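CDNA FLJ56608, highly similar to Homo sapiens chloride channel, calcium activated, family member 1 (CLCA1), mRNA (Homo sapiens, PDB 6PYO) probably regulates calcium-activated chloride conductance and mucus secretion by goblet cells, this piece being its von Willebrand factor type A domain with a calcium-bound adhesion-type metal site. Local coordinates at residues N125-S130 / S151-G156; S16-T21 / D114-T119; Q6-L11 / S59-I64; S53-Q58 / L91-T96; T136-P141 / Q145-L150. One frame throughout, in Å; residues are numbered along the deposited sequence.

Contact 1 (N125-S130 / S151-G156)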
# COMPACT_ATOMS: atom_id res chain seq x y z
N ASN A 125 -11.67 5.57 11.46
CA ASN A 125 -12.82 4.70 11.67
C ASN A 125 -12.84 3.55 10.67
O ASN A 125 -12.83 2.37 11.04
CB ASN A 125 -14.11 5.52 11.59
CG ASN A 125 -15.36 4.68 11.84
OD1 ASN A 125 -15.55 4.16 12.95
ND2 ASN A 125 -16.21 4.55 10.82
N GLU A 126 -12.86 3.87 9.37
CA GLU A 126 -12.94 2.83 8.35
C GLU A 126 -11.80 1.84 8.50
O GLU A 126 -11.99 0.62 8.38
CB GLU A 126 -12.90 3.47 6.95
CG GLU A 126 -14.07 4.33 6.59
CD GLU A 126 -13.72 5.32 5.48
OE1 GLU A 126 -13.19 6.41 5.79
OE2 GLU A 126 -13.98 5.01 4.30
N VAL A 127 -10.61 2.36 8.81
CA VAL A 127 -9.44 1.52 8.98
C VAL A 127 -9.63 0.59 10.17
O VAL A 127 -9.44 -0.64 10.06
CB VAL A 127 -8.18 2.39 9.13
CG1 VAL A 127 -7.10 1.63 9.83
CG2 VAL A 127 -7.73 2.86 7.74
N LYS A 128 -10.05 1.15 11.31
CA LYS A 128 -10.31 0.30 12.47
C LYS A 128 -11.36 -0.72 12.11
O LYS A 128 -11.21 -1.91 12.42
CB LYS A 128 -10.74 1.15 13.68
CG LYS A 128 -9.58 1.83 14.44
CD LYS A 128 -10.06 2.86 15.52
CE LYS A 128 -10.64 4.16 14.91
NZ LYS A 128 -10.72 5.36 15.83
N GLN A 129 -12.39 -0.31 11.35
CA GLN A 129 -13.47 -1.24 11.06
C GLN A 129 -12.99 -2.35 10.14
O GLN A 129 -13.54 -3.46 10.15
CB GLN A 129 -14.65 -0.53 10.41
CG GLN A 129 -15.96 -0.73 11.14
CD GLN A 129 -16.07 0.14 12.37
OE1 GLN A 129 -15.98 -0.35 13.50
NE2 GLN A 129 -16.28 1.44 12.16
N SER A 130 -11.96 -2.06 9.33
CA SER A 130 -11.60 -3.01 8.29
C SER A 130 -10.97 -4.26 8.88
O SER A 130 -11.14 -5.35 8.32
CB SER A 130 -10.66 -2.36 7.28
OG SER A 130 -9.33 -2.22 7.77
N SER A 151 -0.20 2.42 11.48
CA SER A 151 0.41 1.15 11.86
C SER A 151 0.05 0.73 13.29
O SER A 151 -0.37 -0.42 13.54
CB SER A 151 1.93 1.24 11.72
OG SER A 151 2.31 1.30 10.37
N LYS A 152 0.26 1.62 14.26
CA LYS A 152 0.06 1.25 15.65
C LYS A 152 -1.34 0.72 15.91
O LYS A 152 -1.51 -0.24 16.67
CB LYS A 152 0.35 2.45 16.56
CG LYS A 152 1.83 2.69 16.74
CD LYS A 152 2.13 3.71 17.82
CE LYS A 152 3.43 3.37 18.55
NZ LYS A 152 4.54 3.02 17.61
N MET A 153 -2.35 1.30 15.28
CA MET A 153 -3.71 0.90 15.61
C MET A 153 -4.18 -0.34 14.87
O MET A 153 -5.32 -0.78 15.08
CB MET A 153 -4.68 2.03 15.30
CG MET A 153 -4.81 2.29 13.79
SD MET A 153 -5.39 3.94 13.34
CE MET A 153 -7.14 3.71 13.43
N THR A 154 -3.37 -0.87 13.96
CA THR A 154 -3.77 -2.05 13.19
C THR A 154 -2.82 -3.21 13.38
O THR A 154 -3.09 -4.29 12.84
CB THR A 154 -3.84 -1.73 11.69
OG1 THR A 154 -2.54 -1.33 11.25
CG2 THR A 154 -4.82 -0.67 11.44
N GLY A 155 -1.73 -3.01 14.13
CA GLY A 155 -0.76 -4.04 14.37
C GLY A 155 0.29 -4.14 13.30
O GLY A 155 1.02 -5.14 13.27
N GLY A 156 0.39 -3.13 12.41
CA GLY A 156 1.28 -3.22 11.28
C GLY A 156 2.68 -2.85 11.65
O GLY A 156 2.90 -2.29 12.71

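Contact 2 (S16-T21 / D114-T119). With CA (calcium ion), chain C.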
# COMPACT_ATOMS: atom_id res chain seq x y z
N SER A 16 2.23 10.96 -5.50
CA SER A 16 1.89 12.38 -5.48
C SER A 16 3.12 13.23 -5.79
O SER A 16 4.25 12.75 -5.82
CB SER A 16 1.28 12.75 -4.13
OG SER A 16 2.22 12.62 -3.06
N GLY A 17 2.89 14.54 -5.99
CA GLY A 17 3.97 15.41 -6.41
C GLY A 17 5.13 15.49 -5.43
O GLY A 17 6.29 15.61 -5.84
N SER A 18 4.83 15.47 -4.12
CA SER A 18 5.90 15.50 -3.13
C SER A 18 6.87 14.35 -3.33
O SER A 18 8.04 14.46 -2.96
CB SER A 18 5.36 15.43 -1.70
OG SER A 18 4.48 14.34 -1.48
N MET A 19 6.40 13.23 -3.87
CA MET A 19 7.26 12.07 -4.07
C MET A 19 8.32 12.33 -5.11
O MET A 19 9.28 11.55 -5.20
CB MET A 19 6.40 10.86 -4.44
CG MET A 19 5.51 10.40 -3.29
SD MET A 19 6.47 9.73 -1.89
CE MET A 19 6.92 8.16 -2.60
N ALA A 20 8.20 13.41 -5.90
CA ALA A 20 9.25 13.78 -6.84
C ALA A 20 10.48 14.30 -6.12
O ALA A 20 11.56 14.34 -6.72
CB ALA A 20 8.74 14.83 -7.83
N THR A 21 10.36 14.68 -4.85
CA THR A 21 11.50 15.20 -4.11
C THR A 21 12.57 14.14 -3.93
O THR A 21 12.26 12.98 -3.63
CB THR A 21 11.08 15.68 -2.72
OG1 THR A 21 10.04 16.64 -2.82
CG2 THR A 21 12.26 16.30 -1.97
N ASP A 114 5.64 9.24 1.49
CA ASP A 114 6.39 10.20 2.29
C ASP A 114 5.60 10.68 3.51
O ASP A 114 6.17 11.34 4.39
CB ASP A 114 6.89 11.40 1.46
CG ASP A 114 5.80 12.23 0.80
OD1 ASP A 114 4.65 12.32 1.28
OD2 ASP A 114 6.12 12.82 -0.23
N GLY A 115 4.31 10.37 3.59
CA GLY A 115 3.53 10.70 4.76
C GLY A 115 3.12 12.14 4.91
O GLY A 115 2.54 12.50 5.94
N GLU A 116 3.34 12.98 3.90
CA GLU A 116 3.03 14.41 3.97
C GLU A 116 1.56 14.61 3.62
O GLU A 116 1.20 15.07 2.54
CB GLU A 116 3.96 15.17 3.04
CG GLU A 116 5.37 15.05 3.52
CD GLU A 116 6.40 15.60 2.58
OE1 GLU A 116 5.98 16.14 1.54
OE2 GLU A 116 7.62 15.48 2.88
N ASP A 117 0.71 14.27 4.59
CA ASP A 117 -0.74 14.28 4.44
C ASP A 117 -1.34 14.51 5.82
O ASP A 117 -1.08 13.72 6.74
CB ASP A 117 -1.23 12.96 3.86
CG ASP A 117 -2.73 12.93 3.64
OD1 ASP A 117 -3.46 13.89 4.02
OD2 ASP A 117 -3.18 11.90 3.09
N ASN A 118 -2.11 15.59 5.99
CA ASN A 118 -2.68 15.96 7.28
C ASN A 118 -4.16 15.62 7.38
O ASN A 118 -4.86 16.10 8.29
CB ASN A 118 -2.42 17.45 7.57
CG ASN A 118 -3.07 18.38 6.55
OD1 ASN A 118 -3.38 17.97 5.43
ND2 ASN A 118 -3.26 19.63 6.93
N THR A 119 -4.66 14.80 6.47
CA THR A 119 -6.06 14.40 6.48
C THR A 119 -6.24 12.91 6.79
O THR A 119 -7.33 12.38 6.58
CB THR A 119 -6.71 14.71 5.14
OG1 THR A 119 -6.42 13.66 4.20
CG2 THR A 119 -6.18 16.04 4.58
CA CA C . 2.35 14.20 -1.34
O HOH W 1 2.22 15.92 0.33
O HOH W 2 2.60 12.31 0.06

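Contact 3 (Q6-L11 / S59-I64)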
# COMPACT_ATOMS: atom_id res chain seq x y z
N GLN A 6 -4.18 -18.14 2.84
CA GLN A 6 -3.39 -17.36 1.89
C GLN A 6 -3.40 -15.89 2.27
O GLN A 6 -4.44 -15.32 2.63
CB GLN A 6 -3.93 -17.53 0.46
CG GLN A 6 -4.01 -19.00 0.05
CD GLN A 6 -5.08 -19.24 -1.01
OE1 GLN A 6 -6.16 -18.64 -0.97
NE2 GLN A 6 -4.79 -20.15 -1.94
N ARG A 7 -2.21 -15.33 2.28
CA ARG A 7 -2.02 -13.92 2.57
C ARG A 7 -2.76 -13.08 1.55
O ARG A 7 -2.76 -13.39 0.38
CB ARG A 7 -0.52 -13.60 2.51
CG ARG A 7 -0.16 -12.14 2.85
CD ARG A 7 1.35 -11.97 2.78
NE ARG A 7 1.82 -10.93 3.67
CZ ARG A 7 3.08 -10.56 3.75
NH1 ARG A 7 3.97 -11.13 2.96
NH2 ARG A 7 3.46 -9.61 4.58
N ILE A 8 -3.36 -11.98 2.02
CA ILE A 8 -3.94 -10.96 1.17
C ILE A 8 -3.18 -9.68 1.42
O ILE A 8 -3.08 -9.23 2.55
CB ILE A 8 -5.44 -10.72 1.47
CG1 ILE A 8 -6.24 -12.01 1.24
CG2 ILE A 8 -5.89 -9.50 0.64
CD1 ILE A 8 -7.60 -11.96 1.89
N VAL A 9 -2.66 -9.06 0.36
CA VAL A 9 -1.82 -7.88 0.50
C VAL A 9 -2.17 -6.93 -0.62
O VAL A 9 -2.33 -7.36 -1.76
CB VAL A 9 -0.30 -8.21 0.42
CG1 VAL A 9 0.54 -7.02 0.89
CG2 VAL A 9 0.03 -9.37 1.26
N CYS A 10 -2.31 -5.65 -0.29
CA CYS A 10 -2.50 -4.61 -1.26
C CYS A 10 -1.39 -3.59 -1.07
O CYS A 10 -1.25 -3.02 0.01
CB CYS A 10 -3.87 -3.94 -1.15
SG CYS A 10 -4.22 -3.05 -2.72
N LEU A 11 -0.57 -3.42 -2.10
CA LEU A 11 0.35 -2.30 -2.15
C LEU A 11 -0.45 -1.03 -2.38
O LEU A 11 -1.30 -0.96 -3.29
CB LEU A 11 1.36 -2.49 -3.27
CG LEU A 11 2.63 -3.25 -3.00
CD1 LEU A 11 2.21 -4.54 -2.26
CD2 LEU A 11 3.42 -3.54 -4.24
N SER A 59 -3.70 -2.97 -10.10
CA SER A 59 -4.00 -4.40 -10.24
C SER A 59 -4.99 -4.83 -9.16
O SER A 59 -4.79 -4.54 -7.97
CB SER A 59 -2.74 -5.26 -10.15
OG SER A 59 -3.07 -6.64 -10.22
N GLU A 60 -6.06 -5.47 -9.61
CA GLU A 60 -6.91 -6.24 -8.74
C GLU A 60 -6.08 -7.34 -8.07
O GLU A 60 -4.93 -7.60 -8.42
CB GLU A 60 -8.07 -6.86 -9.53
CG GLU A 60 -8.87 -5.85 -10.34
CD GLU A 60 -9.92 -5.13 -9.52
OE1 GLU A 60 -10.88 -4.59 -10.12
OE2 GLU A 60 -9.79 -5.08 -8.27
N LEU A 61 -6.69 -8.00 -7.10
CA LEU A 61 -6.00 -9.10 -6.46
C LEU A 61 -5.63 -10.13 -7.51
O LEU A 61 -6.48 -10.62 -8.25
CB LEU A 61 -6.89 -9.73 -5.40
CG LEU A 61 -7.11 -8.94 -4.12
CD1 LEU A 61 -7.91 -9.85 -3.18
CD2 LEU A 61 -5.80 -8.48 -3.50
N ILE A 62 -4.33 -10.42 -7.63
CA ILE A 62 -3.90 -11.59 -8.37
C ILE A 62 -3.00 -12.44 -7.47
O ILE A 62 -2.38 -11.95 -6.52
CB ILE A 62 -3.19 -11.22 -9.69
CG1 ILE A 62 -1.86 -10.54 -9.43
CG2 ILE A 62 -4.05 -10.29 -10.53
CD1 ILE A 62 -0.78 -11.04 -10.42
N GLN A 63 -2.99 -13.74 -7.74
CA GLN A 63 -2.28 -14.68 -6.92
C GLN A 63 -0.85 -14.85 -7.45
O GLN A 63 -0.61 -14.84 -8.66
CB GLN A 63 -3.02 -16.01 -6.91
CG GLN A 63 -2.72 -16.84 -5.67
CD GLN A 63 -3.47 -18.10 -5.70
OE1 GLN A 63 -3.93 -18.51 -6.76
NE2 GLN A 63 -3.65 -18.73 -4.54
N ILE A 64 0.11 -14.92 -6.53
CA ILE A 64 1.52 -15.11 -6.89
C ILE A 64 1.77 -16.61 -6.96
O ILE A 64 1.83 -17.27 -5.92
CB ILE A 64 2.46 -14.46 -5.87
CG1 ILE A 64 2.15 -12.97 -5.70
CG2 ILE A 64 3.94 -14.68 -6.32
CD1 ILE A 64 2.06 -12.24 -6.96

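Contact 4 (S53-Q58 / L91-T96)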
# COMPACT_ATOMS: atom_id res chain seq x y z
N SER A 53 -4.27 12.63 -5.43
CA SER A 53 -5.51 13.07 -4.80
C SER A 53 -6.63 12.04 -4.94
O SER A 53 -7.60 12.10 -4.18
CB SER A 53 -5.97 14.43 -5.42
OG SER A 53 -6.16 14.35 -6.83
N ALA A 54 -6.49 11.08 -5.85
CA ALA A 54 -7.43 9.98 -6.01
C ALA A 54 -6.64 8.69 -6.18
O ALA A 54 -5.44 8.70 -6.47
CB ALA A 54 -8.36 10.23 -7.22
N ALA A 55 -7.33 7.56 -6.05
CA ALA A 55 -6.68 6.24 -6.14
C ALA A 55 -6.83 5.65 -7.53
O ALA A 55 -7.87 5.79 -8.17
CB ALA A 55 -7.27 5.26 -5.12
N HIS A 56 -5.79 4.94 -7.98
CA HIS A 56 -5.78 4.28 -9.28
C HIS A 56 -5.44 2.81 -9.06
O HIS A 56 -4.33 2.47 -8.63
CB HIS A 56 -4.80 4.97 -10.24
CG HIS A 56 -4.93 6.47 -10.21
ND1 HIS A 56 -6.01 7.14 -10.76
CD2 HIS A 56 -4.15 7.42 -9.64
CE1 HIS A 56 -5.88 8.43 -10.53
NE2 HIS A 56 -4.76 8.64 -9.87
N VAL A 57 -6.39 1.92 -9.35
CA VAL A 57 -6.13 0.49 -9.22
C VAL A 57 -5.16 0.08 -10.33
O VAL A 57 -5.53 0.06 -11.50
CB VAL A 57 -7.41 -0.34 -9.28
CG1 VAL A 57 -7.10 -1.84 -9.07
CG2 VAL A 57 -8.40 0.16 -8.20
N GLN A 58 -3.90 -0.22 -9.97
CA GLN A 58 -3.00 -0.79 -10.96
C GLN A 58 -3.26 -2.28 -11.14
O GLN A 58 -3.05 -2.82 -12.23
CB GLN A 58 -1.54 -0.57 -10.58
CG GLN A 58 -1.15 0.83 -10.41
CD GLN A 58 -1.42 1.65 -11.70
OE1 GLN A 58 -1.19 1.17 -12.80
NE2 GLN A 58 -1.91 2.86 -11.54
N LEU A 91 -6.21 4.04 0.70
CA LEU A 91 -6.62 2.95 1.59
C LEU A 91 -8.05 2.49 1.30
O LEU A 91 -8.32 1.28 1.22
CB LEU A 91 -6.47 3.36 3.04
CG LEU A 91 -5.06 3.72 3.50
CD1 LEU A 91 -5.07 4.22 4.94
CD2 LEU A 91 -4.10 2.54 3.34
N ARG A 92 -8.98 3.42 1.10
CA ARG A 92 -10.34 3.03 0.73
C ARG A 92 -10.33 2.20 -0.54
O ARG A 92 -11.04 1.19 -0.64
CB ARG A 92 -11.22 4.28 0.55
CG ARG A 92 -11.78 4.89 1.84
CD ARG A 92 -12.18 6.37 1.66
NE ARG A 92 -12.23 7.03 2.96
CZ ARG A 92 -12.04 8.33 3.17
NH1 ARG A 92 -11.81 9.15 2.15
NH2 ARG A 92 -12.09 8.81 4.41
N SER A 93 -9.56 2.63 -1.54
CA SER A 93 -9.48 1.84 -2.77
C SER A 93 -8.89 0.45 -2.52
O SER A 93 -9.35 -0.54 -3.09
CB SER A 93 -8.65 2.61 -3.79
OG SER A 93 -8.45 1.84 -4.94
N ALA A 94 -7.87 0.35 -1.67
CA ALA A 94 -7.33 -0.96 -1.32
C ALA A 94 -8.41 -1.86 -0.72
O ALA A 94 -8.54 -3.04 -1.07
CB ALA A 94 -6.15 -0.79 -0.37
N PHE A 95 -9.20 -1.30 0.20
CA PHE A 95 -10.27 -2.08 0.83
C PHE A 95 -11.27 -2.56 -0.20
O PHE A 95 -11.73 -3.71 -0.16
CB PHE A 95 -10.98 -1.27 1.92
CG PHE A 95 -10.10 -0.90 3.09
CD1 PHE A 95 -8.92 -1.57 3.31
CD2 PHE A 95 -10.46 0.12 3.96
CE1 PHE A 95 -8.09 -1.22 4.39
CE2 PHE A 95 -9.65 0.47 5.02
CZ PHE A 95 -8.46 -0.21 5.24
N THR A 96 -11.64 -1.70 -1.15
CA THR A 96 -12.52 -2.13 -2.24
C THR A 96 -11.87 -3.23 -3.08
O THR A 96 -12.54 -4.18 -3.51
CB THR A 96 -12.85 -0.93 -3.14
OG1 THR A 96 -13.28 0.15 -2.31
CG2 THR A 96 -13.94 -1.27 -4.13

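Contact 5 (T136-P141 / Q145-L150)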
# COMPACT_ATOMS: atom_id res chain seq x y z
N THR A 136 3.49 0.53 7.19
CA THR A 136 3.85 1.83 6.62
C THR A 136 5.36 1.88 6.43
O THR A 136 6.12 1.45 7.30
CB THR A 136 3.36 2.98 7.51
OG1 THR A 136 3.93 2.88 8.83
CG2 THR A 136 1.85 2.96 7.64
N VAL A 137 5.78 2.35 5.26
CA VAL A 137 7.16 2.69 4.97
C VAL A 137 7.17 4.19 4.68
O VAL A 137 6.59 4.65 3.68
CB VAL A 137 7.74 1.88 3.81
CG1 VAL A 137 9.25 2.08 3.74
CG2 VAL A 137 7.44 0.39 3.98
N ALA A 138 7.80 4.94 5.58
CA ALA A 138 7.93 6.39 5.43
C ALA A 138 9.13 6.67 4.53
O ALA A 138 10.24 6.25 4.83
CB ALA A 138 8.11 7.03 6.80
N LEU A 139 8.90 7.35 3.41
CA LEU A 139 9.96 7.57 2.44
C LEU A 139 10.52 8.99 2.51
O LEU A 139 11.49 9.31 1.81
CB LEU A 139 9.44 7.25 1.03
CG LEU A 139 9.07 5.77 0.92
CD1 LEU A 139 8.22 5.46 -0.27
CD2 LEU A 139 10.36 4.91 0.90
N GLY A 140 9.95 9.83 3.34
CA GLY A 140 10.51 11.13 3.60
C GLY A 140 10.63 11.32 5.09
O GLY A 140 10.19 10.48 5.88
N PRO A 141 11.23 12.45 5.51
CA PRO A 141 11.41 12.73 6.94
C PRO A 141 10.31 13.58 7.55
O PRO A 141 10.30 13.75 8.78
CB PRO A 141 12.74 13.49 6.96
CG PRO A 141 12.67 14.31 5.68
CD PRO A 141 11.89 13.46 4.66
N GLN A 145 2.24 12.41 11.91
CA GLN A 145 2.16 11.42 13.01
C GLN A 145 1.05 10.37 12.78
O GLN A 145 1.20 9.21 13.21
CB GLN A 145 1.93 12.15 14.34
CG GLN A 145 1.58 11.25 15.54
CD GLN A 145 2.73 10.38 16.02
OE1 GLN A 145 3.89 10.60 15.68
NE2 GLN A 145 2.41 9.37 16.83
N GLU A 146 -0.00 10.74 12.06
CA GLU A 146 -1.07 9.80 11.73
C GLU A 146 -0.60 8.58 10.91
O GLU A 146 -1.27 7.55 10.95
CB GLU A 146 -2.19 10.55 11.00
CG GLU A 146 -3.04 11.44 11.90
CD GLU A 146 -2.50 12.86 12.02
OE1 GLU A 146 -1.32 13.10 11.70
OE2 GLU A 146 -3.27 13.75 12.44
N LEU A 147 0.53 8.67 10.19
CA LEU A 147 1.07 7.52 9.45
C LEU A 147 1.47 6.40 10.42
O LEU A 147 0.96 5.26 10.34
CB LEU A 147 2.28 8.00 8.63
CG LEU A 147 2.91 6.98 7.68
CD1 LEU A 147 1.84 6.62 6.67
CD2 LEU A 147 4.19 7.38 7.02
N GLU A 148 2.38 6.74 11.35
CA GLU A 148 2.68 5.84 12.46
C GLU A 148 1.40 5.34 13.10
O GLU A 148 1.24 4.14 13.34
CB GLU A 148 3.56 6.55 13.51
CG GLU A 148 3.67 5.78 14.85
CD GLU A 148 4.49 6.51 15.93
OE1 GLU A 148 5.75 6.39 15.93
OE2 GLU A 148 3.88 7.20 16.79
N GLU A 149 0.47 6.24 13.40
CA GLU A 149 -0.73 5.77 14.09
C GLU A 149 -1.53 4.78 13.25
O GLU A 149 -2.19 3.89 13.80
CB GLU A 149 -1.61 6.94 14.51
CG GLU A 149 -1.00 7.79 15.67
CD GLU A 149 -0.65 6.98 16.92
OE1 GLU A 149 -1.53 6.25 17.43
OE2 GLU A 149 0.51 7.09 17.40
N LEU A 150 -1.50 4.90 11.92
CA LEU A 150 -2.11 3.88 11.08
C LEU A 150 -1.54 2.51 11.41
O LEU A 150 -2.28 1.53 11.56
CB LEU A 150 -1.88 4.17 9.60
CG LEU A 150 -2.75 5.24 8.96
CD1 LEU A 150 -2.31 5.47 7.50
CD2 LEU A 150 -4.22 4.88 9.00

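Contact 1 (N125-S130 / S151-G156)
Val127 and Lys128 of one helix meet Met153 and Thr154, near the end of another, and the meeting is almost wholly between carbons. One touch is methyl to methyl: Val127 CG1 lies 3.6 Å from Thr154 CG2, the two side chains crossing at about a right angle. Val127 swings CG1 opposite its own backbone N (chi1 157°), which carries that branch out to the neighbour. Thr154 is well chosen here because its two branches do different work. The hydroxyl OG1 bonds to Leu150 O of helix 145-152 and to Ile134 N of strand 133-138, and the methyl is left for valine. Met153 has CG between its backbone N and carbonyl carbon (chi1 68°), and a bend at chi3 of -85° brings CE across the aliphatic stem of Lys128. Met153 CE also lies 4.2 Å from Val127 CG1. The approach of Met153 CE to Lys128 CG, at 3.2 Å, is shorter than usual van der Waals contact, and the exact fit there is doubtful. Lysine suits this margin, since its carbons can cover a methionine and its charged end can stay at the surface. Behind Val127, Leu91 and Phe95 of helix 87-99 continue the apolar layer, placing helix 124-130 between that helix and the end of helix 145-152.

Contact 2 (S16-T21 / D114-T119)
Ser18 and Asp114 meet in the metal-ion-dependent adhesion site (MIDAS) of the von Willebrand A fold, at the loops that follow strands 8-14 and 108-113. The first loop carries the Asp-x-Ser-x-Ser signature, and its two serines bind calcium directly: Ser16 OG at 2.3 Å and Ser18 OG at 2.1 Å from the ion. Thr85 and two waters are further ligands. Serine suits both positions because a short hydroxyl can hold a metal and still donate a proton. Ser18 OG does so, giving its hydrogen to Asp114 OD2 at 2.6 Å on the syn lone pair. Asp114 is thus a second-shell residue, its OD1 about 4.0 Å from the calcium ion. Its carboxylate is held through both oxygens, since OD2 also pairs with Arg24, and Asp114 OD1 takes the backbone N of Glu116 at 3.0 Å in an Asx turn. Replacing Asp114 by an alanine would probably leave the Ser18 hydroxyl without its acceptor, Arg24 short of one anionic mate, and the Glu116 N-H without the bond that closes the Asx turn. The Glu116 carboxylate, with OE2 held by Arg24, passes OE1 close to Ser18 CB, while the backbone carbonyl of Glu116 accepts from a calcium-bound water. Met19, bent at chi2 and chi3, fills the inner side, its SD 3.5 Å from Asp114 N, a buried donor without a hydrogen-bond partner in the model.

Contact 3 (Q6-L11 / S59-I64)
The ends of Leu61 and Gln63 approach Ile8, Val9 and Gln6, although strand 45-51 lies between the two strands in the sheet. At the start of 59-64, Ser59 OG bonds to the carbonyl of the next residue, Glu60 O, at 2.8 Å and lies against Leu73 and Arg76. After Glu60, which touches Val97, Leu61 reaches over to the far strand with one branch. Leu61 CD2 lies 4.0 Å from Val9 O and 4.3 Å from Ile8 CG2; in helix 87-99, Val97 touches Leu61 and Ile98 touches Ile8. A leucine suits the place, its branched end able to lie over the intervening strand and apolar enough for the helix-covered face. Ile62 instead packs on Leu73 of helix 67-74. Gln63 has an extended chain, and Gln63 NE2 ends 3.2 Å from Gln6 NE2. Two donors cannot bond, and the amide planes stand 87° apart. Each amide is held by others: Gln63 gives NE2 to Gly43 O and offers OE1 to Asn65, whereas Gln6 OE1 meets Thr2 and Trp45. Strand 8-14 runs beside 45-51, and 55-63 forms the edge beyond it, antiparallel to 45-51. This 3-2-1 order, with its antiparallel edge strand, is that of the Rossmann-like sheet of the von Willebrand A domain.

Contact 4 (S53-Q58 / L91-T96)
Two torsions bring Ser93 to the strand residues Ala55 and Val57. Ser93 sets OG opposite its own backbone N (chi1 175°), bringing the hydroxyl round to the strand, and Val57 holds CG1 likewise (chi1 -177°), which turns CG2 to the serine. The hydroxyl oxygen is then met by carbon from two residues: Ala55 CB lies 3.6 Å from Ser93 OG, and Val57 CG2 is 3.7 Å from Ser93 OG as well. The closest pair is Ala55 CB to Ser93 CB at 3.3 Å, tighter than an ordinary carbon contact, so that the exact value is doubtful. What the small side chains of Ala55 and Ser93 allow is plainer in the backbone, where the Ala55 CA and Ser93 CA atoms come to 6.2 Å. Val49 of the adjacent strand 45-51 touches both residues.

Between the two strand residues, His56 directs its CB away from the helix, and its NE2 bonds to Asp52. The helix likewise has differing sides. Arg92 runs outward to a salt bridge with Glu126, and Thr96 OG1 turns back on its own helix to Arg92 O at 3.0 Å, tilted 35° from the carbonyl plane. Leu91 and Phe95 face inward to Ile109 of strand 108-113 and Val127 of helix 124-130, where large apolar side chains suit the helix's buried side. The contact therefore lies at the outer margin of a helix laid on a sheet, over edge strand 55-63, an arrangement of the Rossmann-like alpha/beta sandwich of von Willebrand A domains.

Contact 5 (T136-P141 / Q145-L150)
Leu147 packs on Thr136 and Ala138 in the beta-alpha-beta unit formed by strand 133-138, helix 145-152 and strand 158-159. The helix segment runs back against the strand at 152°, with axes 8.8 Å apart. This inner side is close and apolar. Leu147 points CG opposite its backbone N (chi1 -175°) and divides its methyls: Leu147 CD1 lies 3.8 Å from Thr136 CG2, and CD2 lies 3.9 Å from Ala138 CB. Leu111 and Thr113 of strand 108-113 also touch this leucine. An alanine at Leu147 would probably open a gap between helix and sheet, with Thr136 CG2 and Ala138 CB losing their covering methyls. Threonine suits its site because its methyl faces the leucine while OG1 bonds to Ser151. The small Ala138 lets the helix come near, and Leu150 adds a looser touch, its CB 4.4 Å from Thr136 CG2.

On the outer side the helix carries Gln145, Glu148 and Glu149, polar residues that take little or no part in the packing. They are tied to one another instead: Gln145 NE2 bonds weakly to Glu149 OE2, and Gln145 NE2 also meets Glu148 OE2 at 2.6 Å from above the carboxylate plane.

The contacts range from buried (contact 5) through partly buried (contacts 1, 2 and 3) to surface (contact 4). Contact 5 is mainly apolar under helix 145-152; contact 1 uses the end of that same helix, and the two are joined by a probable hydrogen bond between Ser151 and Thr136. Contacts 3 and 4 both use edge strand 55-63 and meet where Cys10 touches Ala94. Arg92 and Phe95 of contact 4 also reach helix 124-130 of contact 1. Contact 2 stands apart in chemistry, with metal, waters and carboxylates in loops after two parallel strands, yet Met19 rests on Leu139 and Gly115 on Leu147, joining the ion site to the core of contact 5.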